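Long-range contact in polymerase X (Deinococcus radiodurans, PDB 2W9M), which probably catalyses template-dependent DNA synthesis as a family X polymerase and also carries a zinc-binding PHP domain: residues 419-431 against 447-459. Sequence-based numbering, arbitrary orientation.
With ZN (zinc ion), chain E.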
loop_
_atom_site.group_PDB
_atom_site.type_symbol
_atom_site.label_atom_id
_atom_site.label_comp_id
_atom_site.label_asym_id
_atom_site.label_seq_id
_atom_site.Cartn_x
_atom_site.Cartn_y
_atom_site.Cartn_z
ATOM N N GLU A 419 -7.282 -6.745 -26.930
ATOM C CA GLU A 419 -8.413 -7.528 -26.440
ATOM C C GLU A 419 -8.906 -7.027 -25.085
ATOM O O GLU A 419 -10.022 -7.338 -24.665
ATOM C CB GLU A 419 -8.029 -9.003 -26.303
ATOM C CG GLU A 419 -7.931 -9.774 -27.605
ATOM C CD GLU A 419 -7.979 -11.280 -27.385
ATOM O OE1 GLU A 419 -6.908 -11.930 -27.450
ATOM O OE2 GLU A 419 -9.088 -11.811 -27.134
ATOM N N LEU A 420 -8.067 -6.256 -24.405
ATOM C CA LEU A 420 -8.343 -5.837 -23.037
ATOM C C LEU A 420 -9.210 -4.577 -22.979
ATOM O O LEU A 420 -9.191 -3.742 -23.887
ATOM C CB LEU A 420 -7.026 -5.623 -22.284
ATOM C CG LEU A 420 -6.158 -6.877 -22.139
ATOM C CD1 LEU A 420 -4.744 -6.542 -21.694
ATOM C CD2 LEU A 420 -6.806 -7.854 -21.174
ATOM N N ASP A 421 -9.973 -4.446 -21.902
ATOM C CA ASP A 421 -10.782 -3.254 -21.693
ATOM C C ASP A 421 -9.914 -2.095 -21.216
ATOM O O ASP A 421 -10.213 -0.934 -21.487
ATOM C CB ASP A 421 -11.899 -3.538 -20.693
ATOM C CG ASP A 421 -12.845 -4.622 -21.176
ATOM O OD1 ASP A 421 -13.014 -4.757 -22.408
ATOM O OD2 ASP A 421 -13.414 -5.342 -20.327
ATOM N N TYR A 422 -8.835 -2.423 -20.509
ATOM C CA TYR A 422 -7.870 -1.425 -20.067
ATOM C C TYR A 422 -6.523 -2.063 -19.741
ATOM O O TYR A 422 -6.456 -3.237 -19.378
ATOM C CB TYR A 422 -8.402 -0.636 -18.867
ATOM C CG TYR A 422 -8.261 -1.350 -17.546
ATOM C CD1 TYR A 422 -7.407 -0.867 -16.560
ATOM C CD2 TYR A 422 -8.982 -2.502 -17.280
ATOM C CE1 TYR A 422 -7.277 -1.517 -15.345
ATOM C CE2 TYR A 422 -8.861 -3.153 -16.074
ATOM C CZ TYR A 422 -8.007 -2.657 -15.110
ATOM O OH TYR A 422 -7.886 -3.310 -13.910
ATOM N N VAL A 423 -5.458 -1.277 -19.883
ATOM C CA VAL A 423 -4.096 -1.742 -19.670
ATOM C C VAL A 423 -3.370 -0.929 -18.602
ATOM O O VAL A 423 -3.312 0.294 -18.684
ATOM C CB VAL A 423 -3.279 -1.632 -20.962
ATOM C CG1 VAL A 423 -1.862 -2.137 -20.735
ATOM C CG2 VAL A 423 -3.966 -2.392 -22.096
ATOM N N VAL A 424 -2.815 -1.613 -17.605
ATOM C CA VAL A 424 -1.934 -0.979 -16.628
ATOM C C VAL A 424 -0.496 -1.336 -16.981
ATOM O O VAL A 424 -0.210 -2.488 -17.308
ATOM C CB VAL A 424 -2.230 -1.462 -15.184
ATOM C CG1 VAL A 424 -1.258 -0.826 -14.185
ATOM C CG2 VAL A 424 -3.671 -1.168 -14.792
ATOM N N VAL A 425 0.406 -0.358 -16.934
ATOM C CA VAL A 425 1.829 -0.635 -17.133
ATOM C C VAL A 425 2.617 -0.375 -15.859
ATOM O O VAL A 425 2.303 0.541 -15.099
ATOM C CB VAL A 425 2.433 0.177 -18.295
ATOM C CG1 VAL A 425 1.690 -0.125 -19.581
ATOM C CG2 VAL A 425 2.397 1.659 -17.986
ATOM N N SER A 426 3.642 -1.187 -15.622
ATOM C CA SER A 426 4.377 -1.126 -14.366
ATOM C C SER A 426 5.782 -1.687 -14.502
ATOM O O SER A 426 6.038 -2.536 -15.355
ATOM C CB SER A 426 3.635 -1.914 -13.281
ATOM O OG SER A 426 2.360 -1.352 -13.019
ATOM N N VAL A 427 6.681 -1.212 -13.648
ATOM C CA VAL A 427 8.026 -1.761 -13.545
ATOM C C VAL A 427 8.074 -2.809 -12.436
ATOM O O VAL A 427 7.615 -2.563 -11.321
ATOM C CB VAL A 427 9.064 -0.663 -13.232
ATOM C CG1 VAL A 427 10.465 -1.247 -13.205
ATOM C CG2 VAL A 427 8.980 0.453 -14.252
ATOM N N HIS A 428 8.620 -3.978 -12.752
ATOM C CA HIS A 428 8.782 -5.053 -11.778
ATOM C C HIS A 428 10.152 -5.720 -11.930
ATOM O O HIS A 428 10.401 -6.800 -11.386
ATOM C CB HIS A 428 7.676 -6.097 -11.936
ATOM C CG HIS A 428 6.363 -5.687 -11.344
ATOM N ND1 HIS A 428 6.177 -5.518 -9.988
ATOM C CD2 HIS A 428 5.164 -5.437 -11.922
ATOM C CE1 HIS A 428 4.924 -5.167 -9.759
ATOM N NE2 HIS A 428 4.289 -5.108 -10.916
ATOM N N SER A 429 11.032 -5.063 -12.676
ATOM C CA SER A 429 12.362 -5.580 -12.957
ATOM C C SER A 429 13.309 -4.420 -13.243
ATOM O O SER A 429 12.865 -3.321 -13.574
ATOM C CB SER A 429 12.315 -6.509 -14.167
ATOM O OG SER A 429 11.990 -5.785 -15.344
ATOM N N ASN A 430 14.611 -4.668 -13.115
ATOM C CA ASN A 430 15.625 -3.664 -13.433
ATOM C C ASN A 430 15.500 -2.379 -12.621
ATOM O O ASN A 430 15.310 -1.299 -13.178
ATOM C CB ASN A 430 15.582 -3.328 -14.923
ATOM C CG ASN A 430 16.150 -4.431 -15.783
ATOM O OD1 ASN A 430 15.410 -5.230 -16.360
ATOM N ND2 ASN A 430 17.474 -4.487 -15.872
ATOM N N PHE A 431 15.620 -2.493 -11.306
ATOM C CA PHE A 431 15.480 -1.329 -10.439
ATOM C C PHE A 431 16.768 -0.516 -10.345
ATOM O O PHE A 431 16.786 0.566 -9.754
ATOM C CB PHE A 431 15.029 -1.757 -9.040
ATOM C CG PHE A 431 13.570 -2.102 -8.952
ATOM C CD1 PHE A 431 13.037 -3.126 -9.717
ATOM C CD2 PHE A 431 12.732 -1.403 -8.100
ATOM C CE1 PHE A 431 11.694 -3.443 -9.635
ATOM C CE2 PHE A 431 11.389 -1.717 -8.015
ATOM C CZ PHE A 431 10.869 -2.737 -8.783
ATOM N N SER A 447 3.810 6.361 -23.176
ATOM C CA SER A 447 3.513 6.990 -24.462
ATOM C C SER A 447 2.828 6.022 -25.427
ATOM O O SER A 447 2.471 6.396 -26.545
ATOM C CB SER A 447 4.795 7.534 -25.102
ATOM O OG SER A 447 5.282 8.676 -24.415
ATOM N N HIS A 448 2.657 4.777 -24.994
ATOM C CA HIS A 448 2.042 3.747 -25.828
ATOM C C HIS A 448 0.595 4.136 -26.122
ATOM O O HIS A 448 -0.071 4.733 -25.284
ATOM C CB HIS A 448 2.112 2.393 -25.115
ATOM C CG HIS A 448 1.776 1.220 -25.985
ATOM N ND1 HIS A 448 0.483 0.905 -26.348
ATOM C CD2 HIS A 448 2.563 0.263 -26.532
ATOM C CE1 HIS A 448 0.492 -0.184 -27.097
ATOM N NE2 HIS A 448 1.742 -0.593 -27.223
ATOM N N PRO A 449 0.110 3.821 -27.327
ATOM C CA PRO A 449 -1.260 4.173 -27.727
ATOM C C PRO A 449 -2.342 3.466 -26.906
ATOM O O PRO A 449 -3.441 4.001 -26.772
ATOM C CB PRO A 449 -1.334 3.704 -29.189
ATOM C CG PRO A 449 0.074 3.606 -29.641
ATOM C CD PRO A 449 0.882 3.238 -28.436
ATOM N N LEU A 450 -2.041 2.286 -26.371
ATOM C CA LEU A 450 -3.057 1.476 -25.701
ATOM C C LEU A 450 -3.023 1.549 -24.167
ATOM O O LEU A 450 -3.958 1.113 -23.499
ATOM C CB LEU A 450 -2.961 0.018 -26.166
ATOM C CG LEU A 450 -3.288 -0.243 -27.640
ATOM C CD1 LEU A 450 -3.332 -1.739 -27.928
ATOM C CD2 LEU A 450 -4.608 0.404 -28.008
ATOM N N VAL A 451 -1.951 2.102 -23.614
ATOM C CA VAL A 451 -1.799 2.200 -22.166
ATOM C C VAL A 451 -2.831 3.137 -21.563
ATOM O O VAL A 451 -3.044 4.229 -22.074
ATOM C CB VAL A 451 -0.401 2.722 -21.794
ATOM C CG1 VAL A 451 -0.303 2.964 -20.300
ATOM C CG2 VAL A 451 0.659 1.735 -22.248
ATOM N N THR A 452 -3.464 2.722 -20.470
ATOM C CA THR A 452 -4.430 3.594 -19.811
ATOM C C THR A 452 -3.974 4.115 -18.445
ATOM O O THR A 452 -4.222 5.271 -18.113
ATOM C CB THR A 452 -5.836 2.960 -19.733
ATOM O OG1 THR A 452 -6.426 3.252 -18.463
ATOM C CG2 THR A 452 -5.754 1.478 -19.897
ATOM N N VAL A 453 -3.297 3.273 -17.667
ATOM C CA VAL A 453 -2.820 3.672 -16.345
ATOM C C VAL A 453 -1.360 3.297 -16.106
ATOM O O VAL A 453 -0.924 2.206 -16.473
ATOM C CB VAL A 453 -3.665 3.028 -15.224
ATOM C CG1 VAL A 453 -3.269 3.591 -13.860
ATOM C CG2 VAL A 453 -5.137 3.241 -15.473
ATOM N N LEU A 454 -0.614 4.206 -15.482
ATOM C CA LEU A 454 0.735 3.916 -15.000
ATOM C C LEU A 454 0.693 3.421 -13.548
ATOM O O LEU A 454 0.320 4.171 -12.646
ATOM C CB LEU A 454 1.622 5.163 -15.095
ATOM C CG LEU A 454 2.955 5.067 -14.347
ATOM C CD1 LEU A 454 3.846 3.971 -14.933
ATOM C CD2 LEU A 454 3.682 6.393 -14.352
ATOM N N GLY A 455 1.074 2.165 -13.323
ATOM C CA GLY A 455 1.070 1.595 -11.982
ATOM C C GLY A 455 2.204 2.106 -11.100
ATOM O O GLY A 455 3.272 2.442 -11.608
ATOM N N HIS A 456 1.967 2.154 -9.788
ATOM C CA HIS A 456 2.936 2.643 -8.792
ATOM C C HIS A 456 4.218 3.241 -9.379
ATOM O O HIS A 456 5.268 2.600 -9.377
ATOM C CB HIS A 456 3.282 1.529 -7.800
ATOM C CG HIS A 456 3.505 0.202 -8.446
ATOM N ND1 HIS A 456 4.658 -0.110 -9.128
ATOM C CD2 HIS A 456 2.714 -0.898 -8.523
ATOM C CE1 HIS A 456 4.574 -1.344 -9.597
ATOM N NE2 HIS A 456 3.402 -1.841 -9.241
ATOM N N ALA A 457 4.126 4.481 -9.852
ATOM C CA ALA A 457 5.193 5.116 -10.635
ATOM C C ALA A 457 6.633 4.839 -10.188
ATOM O O ALA A 457 7.507 4.575 -11.017
ATOM C CB ALA A 457 4.956 6.622 -10.722
ATOM N N THR A 458 6.874 4.896 -8.884
ATOM C CA THR A 458 8.236 4.950 -8.357
ATOM C C THR A 458 8.832 3.607 -7.927
ATOM O O THR A 458 10.051 3.471 -7.808
ATOM C CB THR A 458 8.307 5.959 -7.195
ATOM O OG1 THR A 458 8.488 7.277 -7.733
ATOM C CG2 THR A 458 9.448 5.631 -6.256
ATOM N N GLY A 459 7.976 2.616 -7.702
ATOM C CA GLY A 459 8.435 1.298 -7.305
ATOM C C GLY A 459 8.860 1.222 -5.849
ATOM O O GLY A 459 9.345 0.190 -5.384
HETATM ZN ZN ZN E . 2.522 -4.085 -9.584
#
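Val425 of strand 422-426 shares one face of the parallel sheet with Leu454 and also packs on Val451, while Val424 and Val453 pair on the other face. With helix 435-446 the two strands form a beta-alpha-beta unit at the centre of the PHP domain's sheet, and four backbone hydrogen bonds tie them. Val423 O takes two, from Thr452 N and Val453 N. Val425 N gives to Val453 O at 2.9 Å, and Gly455 N to Val425 O at 2.7 Å. Packing is tightest where the branches of Val425 and Val451 cross at about a right angle, Val425 CG1 lying 3.4 Å from Val451 CG2. A first torsion of -58° sets Val425 CG1 beside its own backbone N and swings Val425 CG2 toward Leu454 CD1, 4.1 Å away; Leu454 also rests on Leu442 and Val446 of the helix. An alanine in place of Val425 would probably open a gap beside Val451 and leave Leu454 CD1 without its methyl neighbour. At Gly455 a side chain would run into Ser426 OG, which hydrogen-bonds to Glu401. The packing loosens toward the partly exposed end at Phe431, which offers a ring edge through CE2 to Gly459 O, 3.8 Å away. Beyond the strand ends His428 and His456 converge as an offset edge-to-face pair, His456 giving the edge, planes at 72° and centroids 5.2 Å apart. Each NE2 binds the zinc ion at 2.4 Å, and Glu401 completes the three protein ligands. His428 ND1 hydrogen-bonds to Gly90 O, which helps fix the ring's rotation. The chemistry thus runs from an apolar, hydrogen-bonded strand pair to a metal site at its C-terminal end, where the shared zinc draws the two imidazoles together.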